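Local structure of citryl-spermidine/3,4-dihydroxybenzoyl-citryl-spermidine:spermidine ligase (Bacillus anthracis, 3TO3) at residues R187-H197 and G267-Y278; L414-I422 and E449-L457. The protein catalyses the ATP-dependent condensation of spermidine with citryl-spermidine intermediates, a ligase step in the biosynthesis of the siderophore petrobactin. All coordinates share one frame; numbering follows the deposited sequence.

Interaction 1. Residues R187-H197 and G267-Y278; sequences RPIKLIWIAAH and GIIYLGESADDY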
loop_
_atom_site.group_PDB
_atom_site.type_symbol
_atom_site.label_atom_id
_atom_site.label_comp_id
_atom_site.label_asym_id
_atom_site.label_seq_id
_atom_site.Cartn_x
_atom_site.Cartn_y
_atom_site.Cartn_z
ATOM N N ARG B 187 11.525 0.671 21.555
ATOM C CA ARG B 187 10.392 0.074 22.234
ATOM C C ARG B 187 10.614 -1.427 22.318
ATOM O O ARG B 187 10.998 -2.047 21.340
ATOM C CB ARG B 187 9.109 0.379 21.474
ATOM C CG ARG B 187 8.599 1.791 21.684
ATOM C CD ARG B 187 7.801 1.882 22.963
ATOM N NE ARG B 187 7.296 3.230 23.189
ATOM C CZ ARG B 187 7.971 4.187 23.823
ATOM N NH1 ARG B 187 9.191 3.942 24.294
ATOM N NH2 ARG B 187 7.427 5.392 23.985
ATOM N N PRO B 188 10.411 -2.007 23.503
ATOM C CA PRO B 188 10.552 -3.456 23.650
ATOM C C PRO B 188 9.406 -4.158 22.958
ATOM O O PRO B 188 8.283 -3.685 23.053
ATOM C CB PRO B 188 10.447 -3.665 25.153
ATOM C CG PRO B 188 10.738 -2.305 25.756
ATOM C CD PRO B 188 10.176 -1.331 24.785
ATOM N N ILE B 189 9.671 -5.268 22.273
ATOM C CA ILE B 189 8.590 -6.008 21.626
ATOM C C ILE B 189 8.797 -7.511 21.760
ATOM O O ILE B 189 9.910 -7.980 22.018
ATOM C CB ILE B 189 8.433 -5.620 20.141
ATOM C CG1 ILE B 189 9.371 -6.437 19.260
ATOM C CG2 ILE B 189 8.718 -4.136 19.946
ATOM C CD1 ILE B 189 9.838 -5.692 18.010
ATOM N N LYS B 190 7.710 -8.252 21.595
ATOM C CA LYS B 190 7.711 -9.700 21.737
ATOM C C LYS B 190 7.648 -10.270 20.362
ATOM O O LYS B 190 6.908 -9.768 19.533
ATOM C CB LYS B 190 6.446 -10.179 22.431
ATOM C CG LYS B 190 6.211 -9.608 23.769
ATOM C CD LYS B 190 7.246 -10.084 24.710
ATOM C CE LYS B 190 6.655 -10.199 26.093
ATOM N NZ LYS B 190 7.750 -10.527 27.027
ATOM N N LEU B 191 8.379 -11.346 20.123
ATOM C CA LEU B 191 8.223 -12.072 18.885
ATOM C C LEU B 191 6.967 -12.894 19.024
ATOM O O LEU B 191 6.600 -13.291 20.134
ATOM C CB LEU B 191 9.429 -12.958 18.625
ATOM C CG LEU B 191 10.717 -12.151 18.507
ATOM C CD1 LEU B 191 11.868 -13.071 18.249
ATOM C CD2 LEU B 191 10.549 -11.233 17.376
ATOM N N ILE B 192 6.277 -13.088 17.905
ATOM C CA ILE B 192 5.188 -14.042 17.826
ATOM C C ILE B 192 5.762 -15.394 17.384
ATOM O O ILE B 192 6.485 -15.458 16.397
ATOM C CB ILE B 192 4.135 -13.575 16.787
ATOM C CG1 ILE B 192 3.559 -12.191 17.171
ATOM C CG2 ILE B 192 3.079 -14.664 16.573
ATOM C CD1 ILE B 192 3.061 -12.055 18.615
ATOM N N TRP B 193 5.463 -16.460 18.114
ATOM C CA TRP B 193 5.849 -17.810 17.696
ATOM C C TRP B 193 4.730 -18.484 16.944
ATOM O O TRP B 193 3.594 -18.517 17.426
ATOM C CB TRP B 193 6.195 -18.683 18.911
ATOM C CG TRP B 193 7.567 -18.441 19.423
ATOM C CD1 TRP B 193 7.905 -17.725 20.519
ATOM C CD2 TRP B 193 8.796 -18.855 18.814
ATOM N NE1 TRP B 193 9.261 -17.677 20.646
ATOM C CE2 TRP B 193 9.836 -18.366 19.612
ATOM C CE3 TRP B 193 9.113 -19.615 17.681
ATOM C CZ2 TRP B 193 11.188 -18.607 19.321
ATOM C CZ3 TRP B 193 10.428 -19.854 17.394
ATOM C CH2 TRP B 193 11.463 -19.348 18.215
ATOM N N ILE B 194 5.040 -19.030 15.766
ATOM C CA ILE B 194 4.065 -19.837 15.045
ATOM C C ILE B 194 4.631 -21.229 14.766
ATOM O O ILE B 194 5.838 -21.414 14.669
ATOM C CB ILE B 194 3.625 -19.207 13.654
ATOM C CG1 ILE B 194 4.771 -19.281 12.641
ATOM C CG2 ILE B 194 3.096 -17.788 13.808
ATOM C CD1 ILE B 194 4.417 -18.871 11.261
ATOM N N ALA B 195 3.747 -22.204 14.626
ATOM C CA ALA B 195 4.119 -23.476 14.062
ATOM C C ALA B 195 3.837 -23.435 12.570
ATOM O O ALA B 195 2.794 -22.948 12.139
ATOM C CB ALA B 195 3.334 -24.600 14.715
ATOM N N ALA B 196 4.763 -23.964 11.782
ATOM C CA ALA B 196 4.604 -24.002 10.338
ATOM C C ALA B 196 4.762 -25.434 9.871
ATOM O O ALA B 196 5.743 -26.076 10.207
ATOM C CB ALA B 196 5.654 -23.119 9.683
ATOM N N HIS B 197 3.818 -25.918 9.073
ATOM C CA HIS B 197 3.837 -27.286 8.577
ATOM C C HIS B 197 4.973 -27.581 7.562
ATOM O O HIS B 197 5.271 -26.785 6.648
ATOM C CB HIS B 197 2.479 -27.642 8.009
ATOM C CG HIS B 197 2.276 -29.115 7.795
ATOM N ND1 HIS B 197 3.074 -29.866 6.960
ATOM C CD2 HIS B 197 1.335 -29.963 8.272
ATOM C CE1 HIS B 197 2.644 -31.114 6.942
ATOM N NE2 HIS B 197 1.587 -31.200 7.728
ATOM N N GLY B 267 -1.786 -25.151 8.071
ATOM C CA GLY B 267 -0.446 -24.985 7.536
ATOM C C GLY B 267 0.378 -24.102 8.469
ATOM O O GLY B 267 1.606 -24.231 8.549
ATOM N N ILE B 268 -0.321 -23.191 9.152
ATOM C CA ILE B 268 0.267 -22.241 10.081
ATOM C C ILE B 268 -0.581 -22.195 11.351
ATOM O O ILE B 268 -1.814 -22.134 11.306
ATOM C CB ILE B 268 0.283 -20.838 9.483
ATOM C CG1 ILE B 268 1.465 -20.661 8.566
ATOM C CG2 ILE B 268 0.446 -19.817 10.546
ATOM C CD1 ILE B 268 1.357 -19.323 7.861
ATOM N N ILE B 269 0.063 -22.250 12.503
ATOM C CA ILE B 269 -0.701 -22.243 13.742
ATOM C C ILE B 269 -0.050 -21.260 14.700
ATOM O O ILE B 269 1.164 -21.308 14.933
ATOM C CB ILE B 269 -0.724 -23.623 14.425
ATOM C CG1 ILE B 269 -1.279 -24.698 13.493
ATOM C CG2 ILE B 269 -1.523 -23.564 15.713
ATOM C CD1 ILE B 269 -1.127 -26.134 14.017
ATOM N N TYR B 270 -0.869 -20.372 15.247
ATOM C CA TYR B 270 -0.402 -19.378 16.178
ATOM C C TYR B 270 -0.159 -20.031 17.540
ATOM O O TYR B 270 -1.033 -20.692 18.076
ATOM C CB TYR B 270 -1.431 -18.243 16.286
ATOM C CG TYR B 270 -1.191 -17.336 17.474
ATOM C CD1 TYR B 270 -0.263 -16.314 17.425
ATOM C CD2 TYR B 270 -1.892 -17.517 18.659
ATOM C CE1 TYR B 270 -0.022 -15.494 18.553
ATOM C CE2 TYR B 270 -1.665 -16.710 19.771
ATOM C CZ TYR B 270 -0.736 -15.700 19.711
ATOM O OH TYR B 270 -0.516 -14.915 20.834
ATOM N N LEU B 271 1.024 -19.826 18.100
ATOM C CA LEU B 271 1.358 -20.354 19.421
ATOM C C LEU B 271 1.286 -19.262 20.512
ATOM O O LEU B 271 0.537 -19.397 21.478
ATOM C CB LEU B 271 2.700 -21.084 19.409
ATOM C CG LEU B 271 2.677 -22.151 18.322
ATOM C CD1 LEU B 271 4.099 -22.702 18.008
ATOM C CD2 LEU B 271 1.715 -23.251 18.742
ATOM N N GLY B 272 2.090 -18.213 20.387
ATOM C CA GLY B 272 2.067 -17.128 21.363
ATOM C C GLY B 272 3.274 -16.208 21.277
ATOM O O GLY B 272 3.925 -16.121 20.238
ATOM N N GLU B 273 3.599 -15.547 22.381
ATOM C CA GLU B 273 4.629 -14.512 22.384
ATOM C C GLU B 273 5.909 -15.012 23.014
ATOM O O GLU B 273 5.863 -15.899 23.858
ATOM C CB GLU B 273 4.117 -13.274 23.119
ATOM C CG GLU B 273 2.728 -12.876 22.633
ATOM C CD GLU B 273 2.217 -11.583 23.220
ATOM O OE1 GLU B 273 1.517 -11.632 24.256
ATOM O OE2 GLU B 273 2.494 -10.524 22.625
ATOM N N SER B 274 7.058 -14.494 22.577
ATOM C CA SER B 274 8.306 -14.904 23.213
ATOM C C SER B 274 8.331 -14.492 24.681
ATOM O O SER B 274 7.653 -13.544 25.068
ATOM C CB SER B 274 9.514 -14.336 22.471
ATOM O OG SER B 274 9.371 -12.956 22.259
ATOM N N ALA B 275 9.082 -15.223 25.506
ATOM C CA ALA B 275 9.253 -14.837 26.905
ATOM C C ALA B 275 10.083 -13.560 26.971
ATOM O O ALA B 275 9.791 -12.655 27.738
ATOM C CB ALA B 275 9.969 -15.980 27.732
ATOM N N ASP B 276 11.144 -13.511 26.173
ATOM C CA ASP B 276 12.052 -12.367 26.172
ATOM C C ASP B 276 11.520 -11.170 25.364
ATOM O O ASP B 276 10.720 -11.322 24.427
ATOM C CB ASP B 276 13.455 -12.786 25.677
ATOM C CG ASP B 276 14.131 -13.823 26.609
ATOM O OD1 ASP B 276 13.626 -14.062 27.734
ATOM O OD2 ASP B 276 15.178 -14.392 26.225
ATOM N N ASP B 277 11.987 -9.991 25.741
ATOM C CA ASP B 277 11.730 -8.764 25.008
ATOM C C ASP B 277 12.847 -8.523 23.987
ATOM O O ASP B 277 14.009 -8.841 24.220
ATOM C CB ASP B 277 11.676 -7.587 25.976
ATOM C CG ASP B 277 10.421 -7.589 26.815
ATOM O OD1 ASP B 277 9.364 -7.994 26.301
ATOM O OD2 ASP B 277 10.487 -7.205 27.994
ATOM N N TYR B 278 12.478 -7.970 22.849
ATOM C CA TYR B 278 13.444 -7.662 21.825
ATOM C C TYR B 278 13.355 -6.194 21.485
ATOM O O TYR B 278 12.385 -5.496 21.810
ATOM C CB TYR B 278 13.231 -8.523 20.574
ATOM C CG TYR B 278 13.650 -9.967 20.756
ATOM C CD1 TYR B 278 14.839 -10.433 20.227
ATOM C CD2 TYR B 278 12.854 -10.865 21.478
ATOM C CE1 TYR B 278 15.232 -11.750 20.402
ATOM C CE2 TYR B 278 13.232 -12.181 21.653
ATOM C CZ TYR B 278 14.429 -12.615 21.117
ATOM O OH TYR B 278 14.822 -13.919 21.284
HETATM O O HOH W 1 10.030 -17.612 23.918
#

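Interaction 2. Residues L414-I422 and E449-L457; sequences LRLLIQKAI and EGLPVRIAL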
loop_
_atom_site.group_PDB
_atom_site.type_symbol
_atom_site.label_atom_id
_atom_site.label_comp_id
_atom_site.label_asym_id
_atom_site.label_seq_id
_atom_site.Cartn_x
_atom_site.Cartn_y
_atom_site.Cartn_z
ATOM N N LEU B 414 43.221 7.344 12.653
ATOM C CA LEU B 414 42.872 6.898 11.305
ATOM C C LEU B 414 43.766 5.735 10.842
ATOM O O LEU B 414 43.285 4.780 10.249
ATOM C CB LEU B 414 42.933 8.072 10.327
ATOM C CG LEU B 414 42.643 7.812 8.857
ATOM C CD1 LEU B 414 41.228 7.239 8.636
ATOM C CD2 LEU B 414 42.858 9.089 8.072
ATOM N N ARG B 415 45.060 5.788 11.136
ATOM C CA ARG B 415 45.915 4.651 10.827
ATOM C C ARG B 415 45.497 3.372 11.565
ATOM O O ARG B 415 45.373 2.315 10.949
ATOM C CB ARG B 415 47.359 4.956 11.147
ATOM C CG ARG B 415 47.922 6.048 10.297
ATOM C CD ARG B 415 49.425 6.136 10.510
ATOM N NE ARG B 415 49.997 7.110 9.597
ATOM C CZ ARG B 415 50.376 6.822 8.357
ATOM N NH1 ARG B 415 50.244 5.584 7.898
ATOM N NH2 ARG B 415 50.891 7.763 7.581
ATOM N N LEU B 416 45.295 3.456 12.880
ATOM C CA LEU B 416 44.790 2.276 13.587
ATOM C C LEU B 416 43.499 1.767 12.992
ATOM O O LEU B 416 43.309 0.561 12.923
ATOM C CB LEU B 416 44.570 2.543 15.058
ATOM C CG LEU B 416 45.896 2.576 15.781
ATOM C CD1 LEU B 416 45.838 3.552 16.978
ATOM C CD2 LEU B 416 46.272 1.139 16.164
ATOM N N LEU B 417 42.617 2.680 12.581
ATOM C CA LEU B 417 41.316 2.283 12.084
ATOM C C LEU B 417 41.494 1.469 10.808
ATOM O O LEU B 417 40.955 0.379 10.675
ATOM C CB LEU B 417 40.404 3.500 11.817
ATOM C CG LEU B 417 39.036 3.089 11.256
ATOM C CD1 LEU B 417 38.125 2.367 12.308
ATOM C CD2 LEU B 417 38.315 4.286 10.627
ATOM N N ILE B 418 42.258 2.020 9.876
ATOM C CA ILE B 418 42.550 1.371 8.623
ATOM C C ILE B 418 43.211 0.001 8.889
ATOM O O ILE B 418 42.812 -1.016 8.286
ATOM C CB ILE B 418 43.499 2.233 7.766
ATOM C CG1 ILE B 418 42.901 3.627 7.500
ATOM C CG2 ILE B 418 43.822 1.559 6.481
ATOM C CD1 ILE B 418 41.549 3.587 6.936
ATOM N N GLN B 419 44.193 -0.028 9.799
ATOM C CA GLN B 419 44.961 -1.257 10.061
ATOM C C GLN B 419 44.121 -2.376 10.641
ATOM O O GLN B 419 44.351 -3.529 10.321
ATOM C CB GLN B 419 46.179 -1.026 10.958
ATOM C CG GLN B 419 47.244 -0.155 10.352
ATOM C CD GLN B 419 48.553 -0.209 11.122
ATOM O OE1 GLN B 419 48.614 -0.713 12.247
ATOM N NE2 GLN B 419 49.616 0.290 10.506
ATOM N N LYS B 420 43.186 -2.031 11.521
ATOM C CA LYS B 420 42.311 -3.009 12.165
ATOM C C LYS B 420 40.969 -3.265 11.504
ATOM O O LYS B 420 40.300 -4.233 11.832
ATOM C CB LYS B 420 42.064 -2.578 13.608
ATOM C CG LYS B 420 43.110 -3.050 14.599
ATOM C CD LYS B 420 44.494 -2.503 14.328
ATOM C CE LYS B 420 45.547 -3.247 15.174
ATOM N NZ LYS B 420 46.916 -3.128 14.578
ATOM N N ALA B 421 40.579 -2.432 10.551
ATOM C CA ALA B 421 39.227 -2.495 10.010
ATOM C C ALA B 421 39.223 -2.720 8.527
ATOM O O ALA B 421 38.488 -3.567 8.025
ATOM C CB ALA B 421 38.411 -1.268 10.349
ATOM N N ILE B 422 39.867 -1.821 7.807
ATOM C CA ILE B 422 39.817 -1.849 6.358
ATOM C C ILE B 422 40.737 -2.928 5.762
ATOM O O ILE B 422 40.383 -3.617 4.798
ATOM C CB ILE B 422 40.132 -0.450 5.768
ATOM C CG1 ILE B 422 38.886 0.429 5.826
ATOM C CG2 ILE B 422 40.625 -0.551 4.313
ATOM C CD1 ILE B 422 38.621 1.055 7.165
ATOM N N GLU B 449 37.987 2.094 24.806
ATOM C CA GLU B 449 37.931 3.528 25.040
ATOM C C GLU B 449 38.315 4.320 23.769
ATOM O O GLU B 449 39.100 5.280 23.839
ATOM C CB GLU B 449 38.819 3.925 26.225
ATOM C CG GLU B 449 38.374 3.361 27.572
ATOM C CD GLU B 449 39.265 3.860 28.719
ATOM O OE1 GLU B 449 40.516 3.769 28.607
ATOM O OE2 GLU B 449 38.720 4.362 29.731
ATOM N N GLY B 450 37.774 3.903 22.620
ATOM C CA GLY B 450 37.962 4.612 21.367
ATOM C C GLY B 450 39.206 4.264 20.566
ATOM O O GLY B 450 39.369 4.720 19.440
ATOM N N LEU B 451 40.098 3.477 21.158
ATOM C CA LEU B 451 41.254 2.941 20.453
ATOM C C LEU B 451 40.803 1.746 19.617
ATOM O O LEU B 451 40.258 0.792 20.168
ATOM C CB LEU B 451 42.292 2.443 21.449
ATOM C CG LEU B 451 43.548 1.888 20.783
ATOM C CD1 LEU B 451 44.325 3.062 20.223
ATOM C CD2 LEU B 451 44.418 1.057 21.740
ATOM N N PRO B 452 41.008 1.802 18.289
ATOM C CA PRO B 452 40.496 0.707 17.457
ATOM C C PRO B 452 41.254 -0.591 17.710
ATOM O O PRO B 452 42.484 -0.606 17.654
ATOM C CB PRO B 452 40.711 1.221 16.025
ATOM C CG PRO B 452 40.745 2.768 16.183
ATOM C CD PRO B 452 41.488 2.940 17.484
ATOM N N VAL B 453 40.508 -1.669 17.943
ATOM C CA VAL B 453 41.059 -2.978 18.267
ATOM C C VAL B 453 40.939 -3.975 17.109
ATOM O O VAL B 453 41.936 -4.552 16.665
ATOM C CB VAL B 453 40.469 -3.551 19.579
ATOM C CG1 VAL B 453 41.058 -4.924 19.880
ATOM C CG2 VAL B 453 40.760 -2.597 20.739
ATOM N N ARG B 454 39.699 -4.239 16.691
ATOM C CA ARG B 454 39.407 -5.259 15.704
ATOM C C ARG B 454 38.035 -4.985 15.060
ATOM O O ARG B 454 37.276 -4.127 15.537
ATOM C CB ARG B 454 39.483 -6.655 16.357
ATOM C CG ARG B 454 38.422 -6.886 17.433
ATOM C CD ARG B 454 38.925 -7.781 18.531
ATOM N NE ARG B 454 38.767 -9.199 18.224
ATOM C CZ ARG B 454 38.177 -10.079 19.026
ATOM N NH1 ARG B 454 37.663 -9.695 20.190
ATOM N NH2 ARG B 454 38.097 -11.342 18.655
ATOM N N ILE B 455 37.752 -5.674 13.951
ATOM C CA ILE B 455 36.499 -5.515 13.219
ATOM C C ILE B 455 35.559 -6.741 13.311
ATOM O O ILE B 455 36.002 -7.893 13.358
ATOM C CB ILE B 455 36.779 -5.180 11.742
ATOM C CG1 ILE B 455 35.601 -4.427 11.153
ATOM C CG2 ILE B 455 37.112 -6.421 10.942
ATOM C CD1 ILE B 455 35.290 -3.156 11.946
ATOM N N ALA B 456 34.257 -6.495 13.351
ATOM C CA ALA B 456 33.287 -7.588 13.361
ATOM C C ALA B 456 32.405 -7.389 12.160
ATOM O O ALA B 456 32.025 -6.264 11.866
ATOM C CB ALA B 456 32.460 -7.565 14.613
ATOM N N LEU B 457 32.105 -8.466 11.445
ATOM C CA LEU B 457 31.371 -8.361 10.183
ATOM C C LEU B 457 30.090 -9.145 10.291
ATOM O O LEU B 457 30.020 -10.144 11.016
ATOM C CB LEU B 457 32.217 -8.867 9.018
ATOM C CG LEU B 457 33.585 -8.189 8.907
ATOM C CD1 LEU B 457 34.582 -9.116 8.263
ATOM C CD2 LEU B 457 33.460 -6.884 8.139
HETATM O O HOH W 2 39.881 -7.046 12.969
#

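Interaction 1. Residues R187-H197 and G267-Y278
Lys190 and Asp277 form a salt bridge, NZ to OD1 3.1 Å, in which the ammonium meets the oxygen from above the carboxylate plane. The lysine chain, bent at chi2 and chi3, also brings NZ to Ala275 O (3.0 Å), so one ammonium ties down two points of the 274-277 turn. Ser274 OG accepts the N-H of Leu191 at 2.9 Å and donates to Asp276 O; a chi1 of 50° places this hydroxyl between its own N and carbonyl carbon, from where it reaches both Leu191 N and Asp276 O. Leu191 O in turn takes the N-H of Ser274. On the far side of the turn Ile189 and Tyr278 form a single bridge, each N-H bonding to the other's O, with Tyr278 N 2.7 Å from Ile189 O.

Before the turn, 192-197 and 268-273 run as an antiparallel pair with a classic beta bulge: Leu271 and Gly272 both face Trp193, whose O receives Leu271 N at 3.0 Å and, weakly, Gly272 N. The return bond, Trp193 N to Gly272 O, is short (2.6 Å) and nearly straight at 171°. Past the bulge, Ala195 and Ile269 exchange two backbone bonds.

Leu191 CD1 sits over one face of the Tyr278 ring, 3.9 Å from its centroid. Ile192 CG2 meets the edge of the Tyr270 ring, with CE1 at 3.8 Å, while Leu271 CD1 packs on Ala195 CB.

Strand 192-197 is the middle of a three-stranded antiparallel sheet, with 241-246 along its other edge. Helix 221-232 packs against Ala195, Ile269 and Leu271, whereas Ile192 and Tyr270 touch Met4 and His8, respectively, of the second subunit.

Interaction 2. Residues L414-I422 and E449-L457
Leu416 CG stands opposite its carbonyl carbon (chi1 -75°) and Leu451 CG opposite its backbone N (chi1 -179°); with the branches so placed, their CD1 methyls meet at 3.6 Å. The contact is helix-on-sheet packing, helix 410-432 lying on strand 451-457 with an angle of 36° between the N-to-C directions of the two short segments.

Pro452 fills the middle. Its CB is directed toward the helix, and ring atoms CD and CG do the touching, CD 3.9 Å from Leu416 CB and CG 4.1 Å from the backbone N of Leu417. Farther along, Ile455 CD1 reaches Ala421 CB at 4.0 Å.

Val453 and Arg454 form a classic beta bulge opposite Val446 on the neighbouring strand 443-448. Arg454 has its CB directed away from the helix, and its NE bonds to Arg343 O. Leu417 also packs on Leu445 of that strand and on Leu520 of helix 502-528.

No direct hydrogen bond crosses between the segments. At the wider pi-type turn of 418-422 a single water bridges them instead, donating to Lys420 O at 3.1 Å and accepting the backbone N-H of Ile455 at 2.7 Å.

Overall arrangement
The two contacts hold different elements, their nearest atoms about 18 Å apart, though Tyr278 of interaction 1 begins strand 278-280 of the same mixed sheet that contains 451-457. Interaction 1 joins strands edge to edge within the IucA/IucC region, so backbone hydrogen bonds dominate, supplemented by a salt bridge at its partly exposed turn. Interaction 2, in the FhuF-like region, lays a helix on a sheet and relies on aliphatic contacts and one bridging water. Both are partly buried, but interaction 1 buries 1036 Å² against 369 Å² and also meets the second subunit, which interaction 2 does not. Neither touches the nucleotide: the side chains of Ile189 and Leu417 both lie about 13 Å from ATP.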